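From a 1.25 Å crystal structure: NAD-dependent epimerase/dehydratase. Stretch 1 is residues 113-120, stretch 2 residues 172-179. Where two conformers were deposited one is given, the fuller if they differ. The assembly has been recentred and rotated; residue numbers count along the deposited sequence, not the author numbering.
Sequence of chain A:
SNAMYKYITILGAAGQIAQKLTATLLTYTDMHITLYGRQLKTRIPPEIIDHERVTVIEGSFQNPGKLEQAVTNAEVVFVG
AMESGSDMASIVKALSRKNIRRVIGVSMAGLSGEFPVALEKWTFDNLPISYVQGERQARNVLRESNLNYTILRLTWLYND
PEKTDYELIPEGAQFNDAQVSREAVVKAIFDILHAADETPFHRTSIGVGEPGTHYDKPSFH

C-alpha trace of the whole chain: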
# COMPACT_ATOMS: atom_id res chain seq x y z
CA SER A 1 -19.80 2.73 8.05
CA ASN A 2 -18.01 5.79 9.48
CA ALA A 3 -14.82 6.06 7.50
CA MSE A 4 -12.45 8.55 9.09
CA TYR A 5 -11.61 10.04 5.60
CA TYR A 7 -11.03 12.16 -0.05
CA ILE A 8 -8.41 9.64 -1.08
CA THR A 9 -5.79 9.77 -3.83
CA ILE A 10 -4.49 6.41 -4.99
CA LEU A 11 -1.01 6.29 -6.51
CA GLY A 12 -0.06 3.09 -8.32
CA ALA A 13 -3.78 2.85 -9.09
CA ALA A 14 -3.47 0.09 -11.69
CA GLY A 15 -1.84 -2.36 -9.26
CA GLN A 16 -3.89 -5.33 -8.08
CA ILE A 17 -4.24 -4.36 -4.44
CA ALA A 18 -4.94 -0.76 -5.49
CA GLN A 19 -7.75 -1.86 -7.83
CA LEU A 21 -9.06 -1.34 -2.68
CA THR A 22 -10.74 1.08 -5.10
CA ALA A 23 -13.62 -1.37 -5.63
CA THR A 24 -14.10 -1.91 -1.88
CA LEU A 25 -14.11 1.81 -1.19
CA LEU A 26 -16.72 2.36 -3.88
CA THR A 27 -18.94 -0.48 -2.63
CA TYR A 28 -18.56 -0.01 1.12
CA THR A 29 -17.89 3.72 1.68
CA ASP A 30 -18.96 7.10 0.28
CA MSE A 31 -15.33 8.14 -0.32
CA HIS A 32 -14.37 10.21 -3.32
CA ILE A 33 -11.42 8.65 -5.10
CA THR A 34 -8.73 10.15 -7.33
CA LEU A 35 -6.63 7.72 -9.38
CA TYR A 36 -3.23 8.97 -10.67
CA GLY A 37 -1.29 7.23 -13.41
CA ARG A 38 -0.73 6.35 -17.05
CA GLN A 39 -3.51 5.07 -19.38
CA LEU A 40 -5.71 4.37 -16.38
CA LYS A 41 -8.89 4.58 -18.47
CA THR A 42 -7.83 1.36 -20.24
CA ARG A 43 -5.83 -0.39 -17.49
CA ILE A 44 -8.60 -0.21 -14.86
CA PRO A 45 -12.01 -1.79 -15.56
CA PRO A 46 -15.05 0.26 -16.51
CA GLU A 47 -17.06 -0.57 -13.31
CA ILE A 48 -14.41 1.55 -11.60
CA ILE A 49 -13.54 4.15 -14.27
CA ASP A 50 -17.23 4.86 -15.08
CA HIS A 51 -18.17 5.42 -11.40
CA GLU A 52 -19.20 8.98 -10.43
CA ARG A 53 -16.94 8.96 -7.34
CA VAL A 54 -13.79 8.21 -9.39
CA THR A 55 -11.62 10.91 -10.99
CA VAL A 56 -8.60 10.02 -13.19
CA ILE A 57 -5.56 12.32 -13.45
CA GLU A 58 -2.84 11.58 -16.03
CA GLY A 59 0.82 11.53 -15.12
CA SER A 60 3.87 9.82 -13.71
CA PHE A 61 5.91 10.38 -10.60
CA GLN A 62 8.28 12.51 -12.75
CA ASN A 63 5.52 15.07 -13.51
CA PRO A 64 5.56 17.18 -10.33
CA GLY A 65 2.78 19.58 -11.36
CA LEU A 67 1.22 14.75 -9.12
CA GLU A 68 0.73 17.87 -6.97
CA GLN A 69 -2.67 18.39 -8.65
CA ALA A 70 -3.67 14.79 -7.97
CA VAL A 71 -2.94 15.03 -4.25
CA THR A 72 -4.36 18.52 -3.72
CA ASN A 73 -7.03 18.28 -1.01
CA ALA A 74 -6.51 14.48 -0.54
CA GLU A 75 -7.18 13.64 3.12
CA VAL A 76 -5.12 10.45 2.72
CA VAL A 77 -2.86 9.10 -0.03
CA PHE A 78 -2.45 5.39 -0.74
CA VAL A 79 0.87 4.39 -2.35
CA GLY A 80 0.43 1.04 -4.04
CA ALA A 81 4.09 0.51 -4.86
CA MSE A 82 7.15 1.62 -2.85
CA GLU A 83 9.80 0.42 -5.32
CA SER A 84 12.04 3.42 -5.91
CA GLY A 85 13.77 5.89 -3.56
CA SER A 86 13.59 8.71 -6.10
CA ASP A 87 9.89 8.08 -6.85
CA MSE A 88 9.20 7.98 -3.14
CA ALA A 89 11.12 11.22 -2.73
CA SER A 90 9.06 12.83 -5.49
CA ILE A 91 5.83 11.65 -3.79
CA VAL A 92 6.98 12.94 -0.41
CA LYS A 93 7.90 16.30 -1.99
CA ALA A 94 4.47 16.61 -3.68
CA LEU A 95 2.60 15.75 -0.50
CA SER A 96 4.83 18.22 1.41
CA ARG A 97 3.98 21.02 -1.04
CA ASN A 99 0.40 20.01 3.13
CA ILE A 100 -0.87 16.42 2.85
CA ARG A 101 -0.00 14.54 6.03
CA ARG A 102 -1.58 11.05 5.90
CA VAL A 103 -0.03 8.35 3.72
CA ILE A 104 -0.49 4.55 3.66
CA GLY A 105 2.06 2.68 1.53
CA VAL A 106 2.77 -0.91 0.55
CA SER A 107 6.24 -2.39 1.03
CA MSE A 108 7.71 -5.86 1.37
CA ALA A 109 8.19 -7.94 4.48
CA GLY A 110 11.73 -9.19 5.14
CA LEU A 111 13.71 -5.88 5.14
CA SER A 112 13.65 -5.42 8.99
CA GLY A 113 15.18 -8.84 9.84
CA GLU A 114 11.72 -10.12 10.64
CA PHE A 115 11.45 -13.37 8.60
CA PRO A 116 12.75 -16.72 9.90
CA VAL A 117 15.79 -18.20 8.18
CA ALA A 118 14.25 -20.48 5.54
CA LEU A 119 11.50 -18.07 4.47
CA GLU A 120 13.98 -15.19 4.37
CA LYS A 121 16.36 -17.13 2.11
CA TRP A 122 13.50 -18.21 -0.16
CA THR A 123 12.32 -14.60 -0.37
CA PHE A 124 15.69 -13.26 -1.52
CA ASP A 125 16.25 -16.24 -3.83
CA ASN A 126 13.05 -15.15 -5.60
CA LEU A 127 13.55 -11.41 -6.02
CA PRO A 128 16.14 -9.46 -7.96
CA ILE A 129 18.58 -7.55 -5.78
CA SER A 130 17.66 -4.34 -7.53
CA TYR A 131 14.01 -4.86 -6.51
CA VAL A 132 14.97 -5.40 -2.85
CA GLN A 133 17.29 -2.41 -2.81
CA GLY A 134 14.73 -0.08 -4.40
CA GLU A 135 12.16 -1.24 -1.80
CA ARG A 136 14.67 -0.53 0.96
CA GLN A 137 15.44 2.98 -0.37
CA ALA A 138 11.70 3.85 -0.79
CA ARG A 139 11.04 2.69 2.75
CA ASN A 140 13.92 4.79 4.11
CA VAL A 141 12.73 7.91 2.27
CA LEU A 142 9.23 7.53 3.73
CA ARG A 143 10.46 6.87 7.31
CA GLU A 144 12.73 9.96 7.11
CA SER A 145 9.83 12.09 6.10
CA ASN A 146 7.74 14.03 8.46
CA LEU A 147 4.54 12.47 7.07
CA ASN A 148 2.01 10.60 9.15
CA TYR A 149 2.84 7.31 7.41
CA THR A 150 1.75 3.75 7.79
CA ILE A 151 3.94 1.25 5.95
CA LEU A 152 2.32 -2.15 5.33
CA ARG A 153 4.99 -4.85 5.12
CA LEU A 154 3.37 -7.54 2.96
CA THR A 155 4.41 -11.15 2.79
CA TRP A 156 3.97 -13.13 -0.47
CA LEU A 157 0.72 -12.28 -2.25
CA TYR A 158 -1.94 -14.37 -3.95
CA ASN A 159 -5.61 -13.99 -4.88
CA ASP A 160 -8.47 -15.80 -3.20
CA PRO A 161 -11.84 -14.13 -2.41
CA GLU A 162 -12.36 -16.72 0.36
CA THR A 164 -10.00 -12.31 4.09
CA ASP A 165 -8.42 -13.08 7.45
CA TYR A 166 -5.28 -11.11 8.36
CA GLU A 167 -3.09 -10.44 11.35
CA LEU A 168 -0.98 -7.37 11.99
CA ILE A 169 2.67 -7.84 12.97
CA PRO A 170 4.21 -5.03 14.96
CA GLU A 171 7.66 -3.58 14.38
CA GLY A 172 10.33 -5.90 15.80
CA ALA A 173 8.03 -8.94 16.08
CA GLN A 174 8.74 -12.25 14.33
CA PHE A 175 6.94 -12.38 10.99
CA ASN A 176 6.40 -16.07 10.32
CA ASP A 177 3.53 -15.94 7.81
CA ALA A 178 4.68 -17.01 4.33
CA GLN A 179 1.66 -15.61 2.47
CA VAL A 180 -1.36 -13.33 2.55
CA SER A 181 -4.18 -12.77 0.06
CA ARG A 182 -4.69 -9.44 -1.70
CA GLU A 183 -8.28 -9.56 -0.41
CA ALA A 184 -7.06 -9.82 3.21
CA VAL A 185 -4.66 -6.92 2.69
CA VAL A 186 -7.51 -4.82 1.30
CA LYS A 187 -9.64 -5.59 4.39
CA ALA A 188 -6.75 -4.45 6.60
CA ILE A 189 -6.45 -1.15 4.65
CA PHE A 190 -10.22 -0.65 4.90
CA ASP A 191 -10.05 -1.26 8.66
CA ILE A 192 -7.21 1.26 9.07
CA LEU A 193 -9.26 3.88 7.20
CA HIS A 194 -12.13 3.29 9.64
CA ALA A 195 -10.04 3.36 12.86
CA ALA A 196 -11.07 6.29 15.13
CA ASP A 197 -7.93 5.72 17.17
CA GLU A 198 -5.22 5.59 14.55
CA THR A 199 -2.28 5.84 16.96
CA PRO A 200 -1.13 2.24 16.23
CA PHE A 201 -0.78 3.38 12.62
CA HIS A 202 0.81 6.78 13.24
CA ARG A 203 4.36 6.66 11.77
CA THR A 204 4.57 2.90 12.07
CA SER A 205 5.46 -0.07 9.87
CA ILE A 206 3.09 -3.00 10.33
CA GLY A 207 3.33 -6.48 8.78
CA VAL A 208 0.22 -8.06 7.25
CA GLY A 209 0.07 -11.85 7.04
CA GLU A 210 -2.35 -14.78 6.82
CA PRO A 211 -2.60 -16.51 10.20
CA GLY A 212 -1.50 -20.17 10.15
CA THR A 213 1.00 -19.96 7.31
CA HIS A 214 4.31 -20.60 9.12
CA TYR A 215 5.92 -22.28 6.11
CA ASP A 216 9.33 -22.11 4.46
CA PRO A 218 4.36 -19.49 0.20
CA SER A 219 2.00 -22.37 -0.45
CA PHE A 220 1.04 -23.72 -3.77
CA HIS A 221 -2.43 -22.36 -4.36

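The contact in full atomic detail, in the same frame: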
# COMPACT_ATOMS: atom_id res chain seq x y z
N GLY A 113 14.73 -7.61 9.14
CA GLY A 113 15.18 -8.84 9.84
C GLY A 113 14.06 -9.66 10.45
O GLY A 113 14.29 -10.43 11.41
N GLU A 114 12.84 -9.56 9.92
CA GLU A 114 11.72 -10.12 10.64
C GLU A 114 11.35 -11.54 10.21
O GLU A 114 10.60 -12.21 10.93
CB GLU A 114 10.49 -9.16 10.59
CG GLU A 114 9.77 -9.02 9.26
CD GLU A 114 10.32 -7.96 8.35
OE1 GLU A 114 11.55 -7.89 8.13
OE2 GLU A 114 9.50 -7.22 7.76
N PHE A 115 11.80 -12.02 9.05
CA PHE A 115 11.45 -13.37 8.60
C PHE A 115 12.38 -14.39 9.25
O PHE A 115 13.56 -14.12 9.46
CB PHE A 115 11.63 -13.49 7.07
CG PHE A 115 10.46 -13.05 6.21
CD1 PHE A 115 9.14 -13.11 6.64
CD2 PHE A 115 10.70 -12.68 4.90
CE1 PHE A 115 8.08 -12.75 5.77
CE2 PHE A 115 9.65 -12.34 4.06
CZ PHE A 115 8.34 -12.40 4.48
N PRO A 116 11.90 -15.61 9.49
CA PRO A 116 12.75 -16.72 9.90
C PRO A 116 13.67 -17.15 8.77
O PRO A 116 13.45 -16.77 7.62
CB PRO A 116 11.76 -17.80 10.29
CG PRO A 116 10.57 -17.55 9.41
CD PRO A 116 10.52 -16.03 9.21
N VAL A 117 14.68 -17.96 9.09
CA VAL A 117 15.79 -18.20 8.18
C VAL A 117 15.35 -18.74 6.82
O VAL A 117 15.76 -18.20 5.76
CB VAL A 117 16.83 -19.16 8.83
CG1 VAL A 117 17.85 -19.59 7.79
CG2 VAL A 117 17.56 -18.46 9.97
N ALA A 118 14.56 -19.81 6.81
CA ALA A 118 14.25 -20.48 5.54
C ALA A 118 13.38 -19.59 4.65
O ALA A 118 13.63 -19.44 3.46
CB ALA A 118 13.61 -21.83 5.76
N LEU A 119 12.36 -18.95 5.24
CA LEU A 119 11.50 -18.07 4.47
C LEU A 119 12.24 -16.83 3.99
O LEU A 119 12.01 -16.35 2.87
CB LEU A 119 10.28 -17.69 5.31
CG LEU A 119 9.25 -16.73 4.70
CD1 LEU A 119 8.64 -17.27 3.40
CD2 LEU A 119 8.13 -16.45 5.74
N GLU A 120 13.17 -16.32 4.80
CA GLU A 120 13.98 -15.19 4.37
C GLU A 120 14.80 -15.58 3.15
O GLU A 120 14.84 -14.85 2.15
CB GLU A 120 14.90 -14.73 5.49
CG GLU A 120 15.67 -13.49 5.09
CD GLU A 120 16.69 -13.11 6.12
OE1 GLU A 120 16.33 -12.38 7.06
OE2 GLU A 120 17.86 -13.53 5.98
N GLY A 172 9.46 -5.09 14.92
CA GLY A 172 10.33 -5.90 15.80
C GLY A 172 9.81 -7.30 16.12
O GLY A 172 10.55 -8.11 16.71
N ALA A 173 8.56 -7.61 15.81
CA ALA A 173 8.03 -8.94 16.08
C ALA A 173 8.44 -9.92 14.98
O ALA A 173 8.67 -9.55 13.82
CB ALA A 173 6.55 -8.87 16.18
N GLN A 174 8.56 -11.19 15.33
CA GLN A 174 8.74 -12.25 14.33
C GLN A 174 7.61 -12.19 13.34
O GLN A 174 6.46 -12.03 13.72
CB GLN A 174 8.61 -13.62 14.99
CG GLN A 174 9.61 -13.87 16.06
CD GLN A 174 9.43 -15.20 16.71
OE1 GLN A 174 9.16 -16.20 16.04
NE2 GLN A 174 9.62 -15.23 18.01
N PHE A 175 7.95 -12.33 12.06
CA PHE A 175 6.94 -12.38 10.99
C PHE A 175 7.09 -13.76 10.34
O PHE A 175 7.97 -13.97 9.50
CB PHE A 175 7.22 -11.26 9.99
CG PHE A 175 6.10 -10.97 9.00
CD1 PHE A 175 5.88 -9.68 8.59
CD2 PHE A 175 5.39 -11.97 8.35
CE1 PHE A 175 4.91 -9.36 7.68
CE2 PHE A 175 4.39 -11.64 7.42
CZ PHE A 175 4.16 -10.30 7.10
N ASN A 176 6.25 -14.70 10.76
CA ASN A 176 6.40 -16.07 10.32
C ASN A 176 5.44 -16.48 9.21
O ASN A 176 5.55 -17.60 8.66
CB ASN A 176 6.26 -16.99 11.53
CG ASN A 176 7.38 -16.79 12.53
OD1 ASN A 176 7.16 -16.70 13.76
ND2 ASN A 176 8.57 -16.71 12.04
N ASP A 177 4.52 -15.60 8.84
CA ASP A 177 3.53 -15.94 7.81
C ASP A 177 4.14 -15.83 6.41
O ASP A 177 4.63 -14.75 6.03
CB ASP A 177 2.31 -15.01 7.90
CG ASP A 177 1.57 -15.13 9.20
OD1 ASP A 177 1.67 -16.17 9.92
OD2 ASP A 177 0.84 -14.14 9.53
N ALA A 178 4.05 -16.92 5.64
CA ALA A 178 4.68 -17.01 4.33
C ALA A 178 3.82 -16.45 3.22
O ALA A 178 4.30 -16.33 2.08
CB ALA A 178 5.05 -18.45 4.02
N GLN A 179 2.56 -16.08 3.52
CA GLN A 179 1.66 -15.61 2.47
C GLN A 179 0.54 -14.79 3.05
O GLN A 179 0.27 -14.86 4.26
CB GLN A 179 1.08 -16.78 1.67
CG GLN A 179 0.17 -17.64 2.55
CD GLN A 179 -0.19 -18.95 1.91
OE1 GLN A 179 0.60 -19.51 1.15
NE2 GLN A 179 -1.40 -19.45 2.17

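The two stretches, at least 57 residues apart in sequence wherever they touch, bury 362 Å² between them, and one hydrogen bond joins them; the rest is van der Waals packing of side chains against each other and against backbone carbonyls. Gly113 makes no contact with stretch 2; its positive phi (61°) is a conformation that glycine adopts readily, and the chain turns there before reaching stretch 2.

Glu114 supplies the polar link. Its carbonyl O accepts a hydrogen bond from Phe175 N at 2.9 Å, nearly straight at 163°, where the two backbones run close together. Its side chain leaves the backbone sideways, with chi1 p and chi2 m, so that the aliphatic part packs on stretch 2: CG lies 3.5 Å from Phe175 CB, and CB 3.7 Å from Ala173 O. The carboxylate is satisfied by hydrogen bonds beyond this interface, which suits a charged residue in a buried position.

Phe115 starts away from stretch 2, but its m rotamer brings the ring back. The ring turns its edge to the face of Phe175, with centroids 5.4 Å apart and planes at 76°; Phe115 CE1 approaches Phe175 CD2 to 3.8 Å. The same ring's edge also meets a carbonyl, Phe115 CD1 lying 3.2 Å from Phe175 O, an arrangement that sets the slightly positive ring hydrogens near a partial negative charge.

Pro116 points toward stretch 2, a compact apolar ring with CD 3.3 Å from Phe175 O and CG 3.4 Å from Asn176 ND2. It occupies the N-cap position before the helix, and its O accepts a bond from Glu120 N (2.9 Å).

Val117 and Ala118 are exposed and out of reach. Leu119, the third residue of the helix, again points toward stretch 2. Its t,p rotamer sets CD1 3.8 Å from Ala178 CB and CD2 3.8 Å from Ala178 CA, a branched side chain packed against a small one. Glu120 makes no contact with stretch 2.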